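Local coordinates for bifunctional GH43-CE protein (PDB 6MLY), which probably hydrolyses arabinoxylan side chains or xylo-oligosaccharides through a family 43 glycosidase domain and carries a second, carbohydrate esterase domain on the same chain, at residues Tyr108-Ala113 with His142-Phe147; Val383-Ser388 with Val442-Glu447; Thr682-Cys687 with Thr737-Cys742. All blocks are in the same frame, centred on the assembly; numbering follows the deposited sequence.

How the contacts relate
The three contacts follow one another along the chain, each in a different domain. Contact 1 (108-113 with 142-147) lies in the family 43 glycosidase domain and includes Asp-143, the predicted modulator of the predicted proton donor Glu-200. Contact 2 pairs two strands of the concanavalin A-like domain, away from the annotated sites. Contact 3 holds the disulfide of the esterase domain, with Val-738 touching a possible Ser-His-Asp triad. Centre to centre, contacts 1 and 2 are 41 Å apart and contacts 2 and 3 47 Å. Contacts 1 and 3 have centres 75 Å apart on opposite sides of the chain's centre; their nearest atoms are about 59 Å apart.

Contact 1. Residues Tyr108-Ala113 with His142-Phe147; sequences YLSTFA and HDHSFF
Ser-110 and His-144 make the polar link of this contact: OG of Ser-110 lies 2.6 Å from NE2 of His-144, at the edge of the imidazole and in its plane, with either atom a possible donor. The other ring nitrogen, ND1, is hydrogen-bonded to the Tyr-141 carbonyl, so the imidazole is held from two atoms and its rotation is fixed. Beside it, Phe-146 turns its ring edge to the strand 108-113. Its CZ lies 3.6 Å from CB of Tyr-108, and its CE2 3.4 Å from OG of Ser-110. Ser-110, His-144 and Phe-146 are buried here, and Phe-121 meets the Phe-146 ring edge-to-face.

Toward His-142 the contact meets solvent: Phe-112 is still buried, but Asp-143 is partly exposed and His-142 exposed. The Phe-112 ring has CA of His-142 over one face, offset toward the rim, and its CE2 is 3.5 Å from the backbone N of Asp-143. OD1 of Asp-143 approaches CZ of Phe-112 at 3.6 Å. The His-142 and His-144 rings each stand oblique to Phe-112, at 61°, completing an aromatic cluster. The two strand axes approach no closer than 8.6 Å, so side chains bridge separate sheets. Asp-143 is predicted to tune and orient the catalytic proton donor, which, if the prediction holds, would put this cluster beside the active site of the five-bladed beta-propeller expected for family 43.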
loop_
_atom_site.group_PDB
_atom_site.type_symbol
_atom_site.label_atom_id
_atom_site.label_comp_id
_atom_site.label_asym_id
_atom_site.label_seq_id
_atom_site.Cartn_x
_atom_site.Cartn_y
_atom_site.Cartn_z
ATOM N N TYR A 108 -11.462 34.914 -10.971
ATOM C CA TYR A 108 -10.108 35.017 -11.500
ATOM C C TYR A 108 -9.242 33.908 -10.897
ATOM O O TYR A 108 -9.091 33.831 -9.670
ATOM C CB TYR A 108 -9.513 36.395 -11.195
ATOM C CG TYR A 108 -10.171 37.534 -11.928
ATOM C CD1 TYR A 108 -11.235 38.224 -11.372
ATOM C CD2 TYR A 108 -9.736 37.918 -13.185
ATOM C CE1 TYR A 108 -11.846 39.274 -12.041
ATOM C CE2 TYR A 108 -10.339 38.960 -13.870
ATOM C CZ TYR A 108 -11.395 39.646 -13.296
ATOM O OH TYR A 108 -11.987 40.670 -13.974
ATOM N N LEU A 109 -8.681 33.073 -11.784
ATOM C CA LEU A 109 -7.881 31.905 -11.420
ATOM C C LEU A 109 -6.528 31.957 -12.146
ATOM O O LEU A 109 -6.484 32.087 -13.370
ATOM C CB LEU A 109 -8.661 30.647 -11.808
ATOM C CG LEU A 109 -8.529 29.481 -10.836
ATOM C CD1 LEU A 109 -9.225 28.243 -11.384
ATOM C CD2 LEU A 109 -7.069 29.194 -10.530
ATOM N N SER A 110 -5.434 31.848 -11.382
ATOM C CA SER A 110 -4.080 31.856 -11.935
ATOM C C SER A 110 -3.314 30.606 -11.482
ATOM O O SER A 110 -3.547 30.101 -10.392
ATOM C CB SER A 110 -3.337 33.101 -11.532
ATOM O OG SER A 110 -2.830 32.986 -10.210
ATOM N N THR A 111 -2.397 30.139 -12.336
ATOM C CA THR A 111 -1.327 29.233 -11.935
ATOM C C THR A 111 -0.089 29.495 -12.800
ATOM O O THR A 111 -0.137 30.262 -13.763
ATOM C CB THR A 111 -1.764 27.762 -12.009
ATOM O OG1 THR A 111 -0.721 26.972 -11.437
ATOM C CG2 THR A 111 -2.037 27.278 -13.416
ATOM N N PHE A 112 1.009 28.828 -12.428
ATOM C CA PHE A 112 2.291 28.845 -13.132
ATOM C C PHE A 112 2.771 27.398 -13.292
ATOM O O PHE A 112 2.198 26.486 -12.688
ATOM C CB PHE A 112 3.324 29.665 -12.356
ATOM C CG PHE A 112 3.680 29.085 -11.010
ATOM C CD1 PHE A 112 4.876 28.411 -10.822
ATOM C CD2 PHE A 112 2.808 29.188 -9.939
ATOM C CE1 PHE A 112 5.193 27.861 -9.589
ATOM C CE2 PHE A 112 3.125 28.635 -8.707
ATOM C CZ PHE A 112 4.319 27.976 -8.533
ATOM N N ALA A 113 3.829 27.200 -14.085
ATOM C CA ALA A 113 4.409 25.871 -14.278
ATOM C C ALA A 113 5.847 25.980 -14.800
ATOM O O ALA A 113 6.099 26.645 -15.805
ATOM C CB ALA A 113 3.548 25.069 -15.224
ATOM N N HIS A 142 6.762 32.449 -8.689
ATOM C CA HIS A 142 6.735 31.342 -7.735
ATOM C C HIS A 142 5.748 31.660 -6.604
ATOM O O HIS A 142 5.968 32.586 -5.827
ATOM C CB HIS A 142 8.167 31.056 -7.242
ATOM C CG HIS A 142 8.323 29.821 -6.420
ATOM N ND1 HIS A 142 8.399 28.559 -6.982
ATOM C CD2 HIS A 142 8.459 29.650 -5.086
ATOM C CE1 HIS A 142 8.556 27.662 -6.027
ATOM N NE2 HIS A 142 8.597 28.305 -4.852
ATOM N N ASP A 143 4.667 30.872 -6.533
ATOM C CA ASP A 143 3.653 30.954 -5.477
ATOM C C ASP A 143 3.112 32.382 -5.406
ATOM O O ASP A 143 3.035 32.972 -4.325
ATOM C CB ASP A 143 4.217 30.558 -4.111
ATOM C CG ASP A 143 4.989 29.256 -4.116
ATOM O OD1 ASP A 143 5.424 28.836 -5.207
ATOM O OD2 ASP A 143 5.150 28.679 -3.028
ATOM N N HIS A 144 2.766 32.925 -6.576
ATOM C CA HIS A 144 2.271 34.281 -6.701
ATOM C C HIS A 144 0.854 34.361 -6.127
ATOM O O HIS A 144 0.076 33.421 -6.242
ATOM C CB HIS A 144 2.324 34.740 -8.166
ATOM C CG HIS A 144 1.415 33.989 -9.083
ATOM N ND1 HIS A 144 1.889 33.113 -10.043
ATOM C CD2 HIS A 144 0.068 33.978 -9.198
ATOM C CE1 HIS A 144 0.872 32.597 -10.706
ATOM N NE2 HIS A 144 -0.256 33.108 -10.206
ATOM N N SER A 145 0.536 35.506 -5.521
ATOM C CA SER A 145 -0.791 35.798 -4.997
ATOM C C SER A 145 -1.232 37.178 -5.492
ATOM O O SER A 145 -0.993 38.166 -4.824
ATOM C CB SER A 145 -0.798 35.711 -3.490
ATOM O OG SER A 145 -1.991 36.261 -2.946
ATOM N N PHE A 146 -1.853 37.214 -6.678
ATOM C CA PHE A 146 -2.384 38.444 -7.277
ATOM C C PHE A 146 -3.598 38.910 -6.464
ATOM O O PHE A 146 -4.242 38.097 -5.782
ATOM C CB PHE A 146 -2.715 38.238 -8.759
ATOM C CG PHE A 146 -3.973 37.457 -9.038
ATOM C CD1 PHE A 146 -5.196 38.098 -9.158
ATOM C CD2 PHE A 146 -3.941 36.078 -9.192
ATOM C CE1 PHE A 146 -6.355 37.381 -9.416
ATOM C CE2 PHE A 146 -5.101 35.363 -9.452
ATOM C CZ PHE A 146 -6.307 36.015 -9.566
ATOM N N PHE A 147 -3.892 40.218 -6.554
ATOM C CA PHE A 147 -4.845 40.901 -5.680
ATOM C C PHE A 147 -5.362 42.179 -6.348
ATOM O O PHE A 147 -4.573 42.973 -6.864
ATOM C CB PHE A 147 -4.170 41.248 -4.352
ATOM C CG PHE A 147 -5.096 41.783 -3.290
ATOM C CD1 PHE A 147 -5.359 43.142 -3.196
ATOM C CD2 PHE A 147 -5.702 40.930 -2.381
ATOM C CE1 PHE A 147 -6.210 43.636 -2.219
ATOM C CE2 PHE A 147 -6.548 41.425 -1.400
ATOM C CZ PHE A 147 -6.803 42.776 -1.323
#

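Contact 2. Residues Val383-Ser388 with Val442-Glu447; sequences VSMDVS and VYFKAE
Met-385 brings its terminal CE to the edge of the Phe-444 ring, near the ring plane, 3.5 Å from CD2. Its chain bends at chi3 (-59°), which turns CE off the extended path, and the two side chains cross obliquely. Val-383, directly across from Phe-444, brings its CG2 to 3.6 Å from CB of Phe-444. Further along, CG1 of Val-442 touches both CB of Met-385 and CG1 of Val-387; the two valine methyls are 3.8 Å apart and their side chains cross at about a right angle.

Beneath these contacts run two antiparallel strands of the seven-stranded sheet in the concanavalin A-like domain. Val-383 and Phe-444 form a hydrogen-bonded pair, with N of Val-383 to O of Phe-444 at 3.0 Å and a longer return bond. N of Met-385 also bonds O of Val-442, at 2.8 Å. From this face Phe-444 packs on Val-408 and Val-410, and Val-442 on Val-410, of strand 406-411 in the second sheet, as expected for the interior of a beta-sandwich. On the other face, the non-hydrogen-bonded pair Ser-384 and Tyr-443 lies close: CB of Ser-384 is 3.5 Å from CE2 of Tyr-443, approaching the ring obliquely. OG of Ser-384, anti to its backbone N (chi1 169°), comes beside that same ring carbon. Tyr-507 on strand 502-511 touches both residues.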
loop_
_atom_site.group_PDB
_atom_site.type_symbol
_atom_site.label_atom_id
_atom_site.label_comp_id
_atom_site.label_asym_id
_atom_site.label_seq_id
_atom_site.Cartn_x
_atom_site.Cartn_y
_atom_site.Cartn_z
ATOM N N VAL A 383 -11.910 -3.145 -9.752
ATOM C CA VAL A 383 -12.218 -3.139 -11.183
ATOM C C VAL A 383 -12.784 -4.504 -11.596
ATOM O O VAL A 383 -12.645 -5.493 -10.877
ATOM C CB VAL A 383 -10.980 -2.781 -12.027
ATOM C CG1 VAL A 383 -10.749 -1.279 -12.098
ATOM C CG2 VAL A 383 -9.735 -3.487 -11.526
ATOM N N SER A 384 -13.456 -4.514 -12.751
ATOM C CA SER A 384 -13.768 -5.710 -13.526
ATOM C C SER A 384 -13.247 -5.487 -14.946
ATOM O O SER A 384 -13.527 -4.441 -15.542
ATOM C CB SER A 384 -15.251 -6.013 -13.530
ATOM O OG SER A 384 -15.572 -7.028 -14.478
ATOM N N MET A 385 -12.496 -6.463 -15.467
ATOM C CA MET A 385 -11.809 -6.322 -16.739
ATOM C C MET A 385 -12.325 -7.378 -17.722
ATOM O O MET A 385 -13.177 -8.188 -17.381
ATOM C CB MET A 385 -10.294 -6.467 -16.553
ATOM C CG MET A 385 -9.491 -5.376 -17.261
ATOM S SD MET A 385 -7.879 -5.027 -16.508
ATOM C CE MET A 385 -8.405 -4.566 -14.858
ATOM N N ASP A 386 -11.820 -7.306 -18.959
ATOM C CA ASP A 386 -12.064 -8.283 -20.018
ATOM C C ASP A 386 -10.846 -8.263 -20.953
ATOM O O ASP A 386 -10.594 -7.260 -21.639
ATOM C CB ASP A 386 -13.376 -7.998 -20.760
ATOM C CG ASP A 386 -13.900 -9.171 -21.578
ATOM O OD1 ASP A 386 -13.071 -9.926 -22.127
ATOM O OD2 ASP A 386 -15.136 -9.316 -21.665
ATOM N N VAL A 387 -10.121 -9.389 -20.986
ATOM C CA VAL A 387 -8.731 -9.451 -21.465
ATOM C C VAL A 387 -8.657 -9.981 -22.907
ATOM O O VAL A 387 -7.563 -10.074 -23.468
ATOM C CB VAL A 387 -7.873 -10.314 -20.521
ATOM C CG1 VAL A 387 -8.066 -9.913 -19.068
ATOM C CG2 VAL A 387 -8.151 -11.797 -20.702
ATOM N N SER A 388 -9.808 -10.318 -23.500
ATOM C CA SER A 388 -9.892 -10.854 -24.863
ATOM C C SER A 388 -9.020 -10.042 -25.831
ATOM O O SER A 388 -8.337 -10.617 -26.674
ATOM C CB SER A 388 -11.321 -10.879 -25.331
ATOM O OG SER A 388 -12.191 -11.260 -24.274
ATOM N N VAL A 442 -11.919 -10.961 -15.495
ATOM C CA VAL A 442 -11.090 -11.016 -14.295
ATOM C C VAL A 442 -11.354 -9.749 -13.463
ATOM O O VAL A 442 -11.697 -8.689 -14.005
ATOM C CB VAL A 442 -9.600 -11.168 -14.664
ATOM C CG1 VAL A 442 -9.082 -9.966 -15.436
ATOM C CG2 VAL A 442 -8.730 -11.422 -13.445
ATOM N N TYR A 443 -11.201 -9.877 -12.142
ATOM C CA TYR A 443 -11.450 -8.804 -11.190
ATOM C C TYR A 443 -10.144 -8.488 -10.453
ATOM O O TYR A 443 -9.255 -9.336 -10.370
ATOM C CB TYR A 443 -12.570 -9.209 -10.227
ATOM C CG TYR A 443 -13.914 -9.450 -10.870
ATOM C CD1 TYR A 443 -14.208 -10.651 -11.499
ATOM C CD2 TYR A 443 -14.904 -8.479 -10.845
ATOM C CE1 TYR A 443 -15.440 -10.875 -12.093
ATOM C CE2 TYR A 443 -16.144 -8.690 -11.428
ATOM C CZ TYR A 443 -16.414 -9.893 -12.053
ATOM O OH TYR A 443 -17.631 -10.102 -12.628
ATOM N N PHE A 444 -10.034 -7.252 -9.948
ATOM C CA PHE A 444 -8.889 -6.804 -9.142
ATOM C C PHE A 444 -9.363 -5.843 -8.046
ATOM O O PHE A 444 -10.383 -5.171 -8.193
ATOM C CB PHE A 444 -7.822 -6.122 -10.001
ATOM C CG PHE A 444 -7.162 -7.018 -11.018
ATOM C CD1 PHE A 444 -6.271 -8.005 -10.625
ATOM C CD2 PHE A 444 -7.430 -6.877 -12.369
ATOM C CE1 PHE A 444 -5.662 -8.826 -11.561
ATOM C CE2 PHE A 444 -6.821 -7.699 -13.305
ATOM C CZ PHE A 444 -5.937 -8.671 -12.900
ATOM N N LYS A 445 -8.584 -5.796 -6.960
ATOM C CA LYS A 445 -8.849 -4.973 -5.786
ATOM C C LYS A 445 -7.502 -4.482 -5.242
ATOM O O LYS A 445 -6.501 -5.184 -5.322
ATOM C CB LYS A 445 -9.639 -5.786 -4.751
ATOM C CG LYS A 445 -10.049 -5.049 -3.480
ATOM C CD LYS A 445 -11.279 -5.637 -2.788
ATOM C CE LYS A 445 -11.020 -6.962 -2.101
ATOM N NZ LYS A 445 -12.214 -7.457 -1.372
ATOM N N ALA A 446 -7.489 -3.253 -4.724
ATOM C CA ALA A 446 -6.308 -2.661 -4.111
ATOM C C ALA A 446 -6.735 -1.933 -2.834
ATOM O O ALA A 446 -7.532 -1.011 -2.905
ATOM C CB ALA A 446 -5.636 -1.727 -5.087
ATOM N N GLU A 447 -6.216 -2.383 -1.687
ATOM C CA GLU A 447 -6.533 -1.818 -0.376
ATOM C C GLU A 447 -5.411 -0.864 0.048
ATOM O O GLU A 447 -4.269 -1.003 -0.391
ATOM C CB GLU A 447 -6.698 -2.919 0.674
ATOM C CG GLU A 447 -7.831 -3.890 0.382
ATOM C CD GLU A 447 -8.221 -4.765 1.561
ATOM O OE1 GLU A 447 -7.349 -5.521 2.045
ATOM O OE2 GLU A 447 -9.392 -4.673 2.003
#

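Contact 3. Residues Thr682-Cys687 with Thr737-Cys742; sequences TRMENC and TVVPNC
A disulfide of the esterase domain joins the loop after strand 671-675 to helix 741-752. SG of Cys-687 is bonded to SG of Cys-742 at 2.1 Å, and the torsion about the S-S bond is -94°, close to the 90° magnitude normal for a disulfide. The two sulfurs leave their backbones differently: SG of Cys-687 is anti to its own carbonyl carbon (chi1 -53°), whereas SG of Cys-742 lies between backbone N and carbonyl carbon (chi1 57°). CB of Pro-740 flanks SG of Cys-687 at a looser 4.3 Å.

The second point of contact is Met-684, whose chain bends at chi2 and chi3 and ends with CE against the other segment. There CE lies 3.6 Å from CD of Pro-740 and 3.7 Å from CG1 of Val-739, and the Met-684 side chain crosses both obliquely. No hydrogen bond passes between the two segments, so the covalent link and this apolar packing make the join. The mixed sheet with its parallel strands fits the alpha/beta-hydrolase fold expected of this esterase domain. Helix 741-752 follows strand 727-733 of that sheet, with Val-738 and Val-739 in the connecting loop. Both valine side chains touch His-768, which with Ser-628 and Asp-736 has the geometry of a possible catalytic triad. The carbonyl O of Val-739 accepts a hydrogen bond from NE2 of His-732, while Met-684 also packs on Lys-691.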
loop_
_atom_site.group_PDB
_atom_site.type_symbol
_atom_site.label_atom_id
_atom_site.label_comp_id
_atom_site.label_asym_id
_atom_site.label_seq_id
_atom_site.Cartn_x
_atom_site.Cartn_y
_atom_site.Cartn_z
ATOM N N THR A 682 23.589 -34.922 13.708
ATOM C CA THR A 682 24.630 -35.898 14.057
ATOM C C THR A 682 24.600 -37.069 13.065
ATOM O O THR A 682 25.565 -37.826 12.975
ATOM C CB THR A 682 24.487 -36.402 15.500
ATOM O OG1 THR A 682 23.354 -37.265 15.574
ATOM C CG2 THR A 682 24.330 -35.291 16.515
ATOM N N ARG A 683 23.487 -37.210 12.333
ATOM C CA ARG A 683 23.311 -38.252 11.329
ATOM C C ARG A 683 22.715 -37.653 10.048
ATOM O O ARG A 683 21.879 -38.280 9.394
ATOM C CB ARG A 683 22.417 -39.358 11.897
ATOM C CG ARG A 683 22.931 -39.946 13.204
ATOM C CD ARG A 683 22.092 -41.098 13.703
ATOM N NE ARG A 683 20.893 -40.648 14.390
ATOM C CZ ARG A 683 19.729 -41.286 14.373
ATOM N NH1 ARG A 683 19.555 -42.344 13.601
ATOM N NH2 ARG A 683 18.736 -40.858 15.127
ATOM N N MET A 684 23.167 -36.443 9.696
ATOM C CA MET A 684 22.673 -35.716 8.528
ATOM C C MET A 684 23.393 -36.201 7.266
ATOM O O MET A 684 22.826 -36.134 6.177
ATOM C CB MET A 684 22.889 -34.209 8.680
ATOM C CG MET A 684 22.016 -33.378 7.753
ATOM S SD MET A 684 20.249 -33.505 8.128
ATOM C CE MET A 684 19.585 -33.607 6.469
ATOM N N GLU A 685 24.637 -36.668 7.429
ATOM C CA GLU A 685 25.489 -37.115 6.324
ATOM C C GLU A 685 25.401 -38.642 6.217
ATOM O O GLU A 685 25.762 -39.350 7.161
ATOM C CB GLU A 685 26.935 -36.665 6.559
ATOM C CG GLU A 685 27.694 -36.301 5.288
ATOM C CD GLU A 685 28.116 -37.477 4.420
ATOM O OE1 GLU A 685 28.958 -38.284 4.872
ATOM O OE2 GLU A 685 27.603 -37.583 3.289
ATOM N N ASN A 686 24.914 -39.134 5.071
ATOM C CA ASN A 686 24.858 -40.578 4.773
ATOM C C ASN A 686 24.104 -41.313 5.897
ATOM O O ASN A 686 24.410 -42.454 6.223
ATOM C CB ASN A 686 26.266 -41.142 4.529
ATOM C CG ASN A 686 26.496 -41.594 3.100
ATOM O OD1 ASN A 686 26.755 -42.773 2.847
ATOM N ND2 ASN A 686 26.407 -40.669 2.158
ATOM N N CYS A 687 23.096 -40.638 6.461
ATOM C CA CYS A 687 22.327 -41.059 7.648
ATOM C C CYS A 687 23.249 -41.597 8.758
ATOM O O CYS A 687 22.852 -42.484 9.504
ATOM C CB CYS A 687 21.251 -42.079 7.276
ATOM S SG CYS A 687 20.144 -41.554 5.933
ATOM N N THR A 737 16.876 -34.945 -2.193
ATOM C CA THR A 737 18.324 -35.060 -2.386
ATOM C C THR A 737 19.110 -34.054 -1.528
ATOM O O THR A 737 20.338 -34.059 -1.578
ATOM C CB THR A 737 18.678 -34.917 -3.872
ATOM O OG1 THR A 737 18.074 -33.730 -4.396
ATOM C CG2 THR A 737 18.231 -36.112 -4.684
ATOM N N VAL A 738 18.431 -33.208 -0.742
ATOM C CA VAL A 738 19.139 -32.268 0.150
ATOM C C VAL A 738 18.905 -32.677 1.610
ATOM O O VAL A 738 19.847 -32.658 2.404
ATOM C CB VAL A 738 18.776 -30.788 -0.109
ATOM C CG1 VAL A 738 19.131 -30.361 -1.526
ATOM C CG2 VAL A 738 17.322 -30.466 0.188
ATOM N N VAL A 739 17.660 -33.032 1.954
ATOM C CA VAL A 739 17.339 -33.648 3.249
ATOM C C VAL A 739 16.866 -35.077 2.985
ATOM O O VAL A 739 15.779 -35.281 2.449
ATOM C CB VAL A 739 16.296 -32.832 4.040
ATOM C CG1 VAL A 739 16.002 -33.449 5.404
ATOM C CG2 VAL A 739 16.723 -31.379 4.200
ATOM N N PRO A 740 17.673 -36.111 3.314
ATOM C CA PRO A 740 17.256 -37.499 3.117
ATOM C C PRO A 740 16.012 -37.944 3.906
ATOM O O PRO A 740 15.789 -37.499 5.031
ATOM C CB PRO A 740 18.470 -38.324 3.577
ATOM C CG PRO A 740 19.281 -37.375 4.434
ATOM C CD PRO A 740 19.046 -36.011 3.826
ATOM N N ASN A 741 15.213 -38.792 3.244
ATOM C CA ASN A 741 14.217 -39.743 3.790
ATOM C C ASN A 741 14.397 -39.988 5.297
ATOM O O ASN A 741 13.466 -39.762 6.077
ATOM C CB ASN A 741 14.328 -41.087 3.055
ATOM C CG ASN A 741 13.015 -41.829 2.923
ATOM O OD1 ASN A 741 12.034 -41.295 2.407
ATOM N ND2 ASN A 741 12.997 -43.075 3.355
ATOM N N CYS A 742 15.589 -40.475 5.676
ATOM C CA CYS A 742 15.869 -41.057 7.003
ATOM C C CYS A 742 15.537 -40.070 8.133
ATOM O O CYS A 742 15.041 -40.480 9.177
ATOM C CB CYS A 742 17.302 -41.587 7.111
ATOM S SG CYS A 742 18.642 -40.401 6.788
#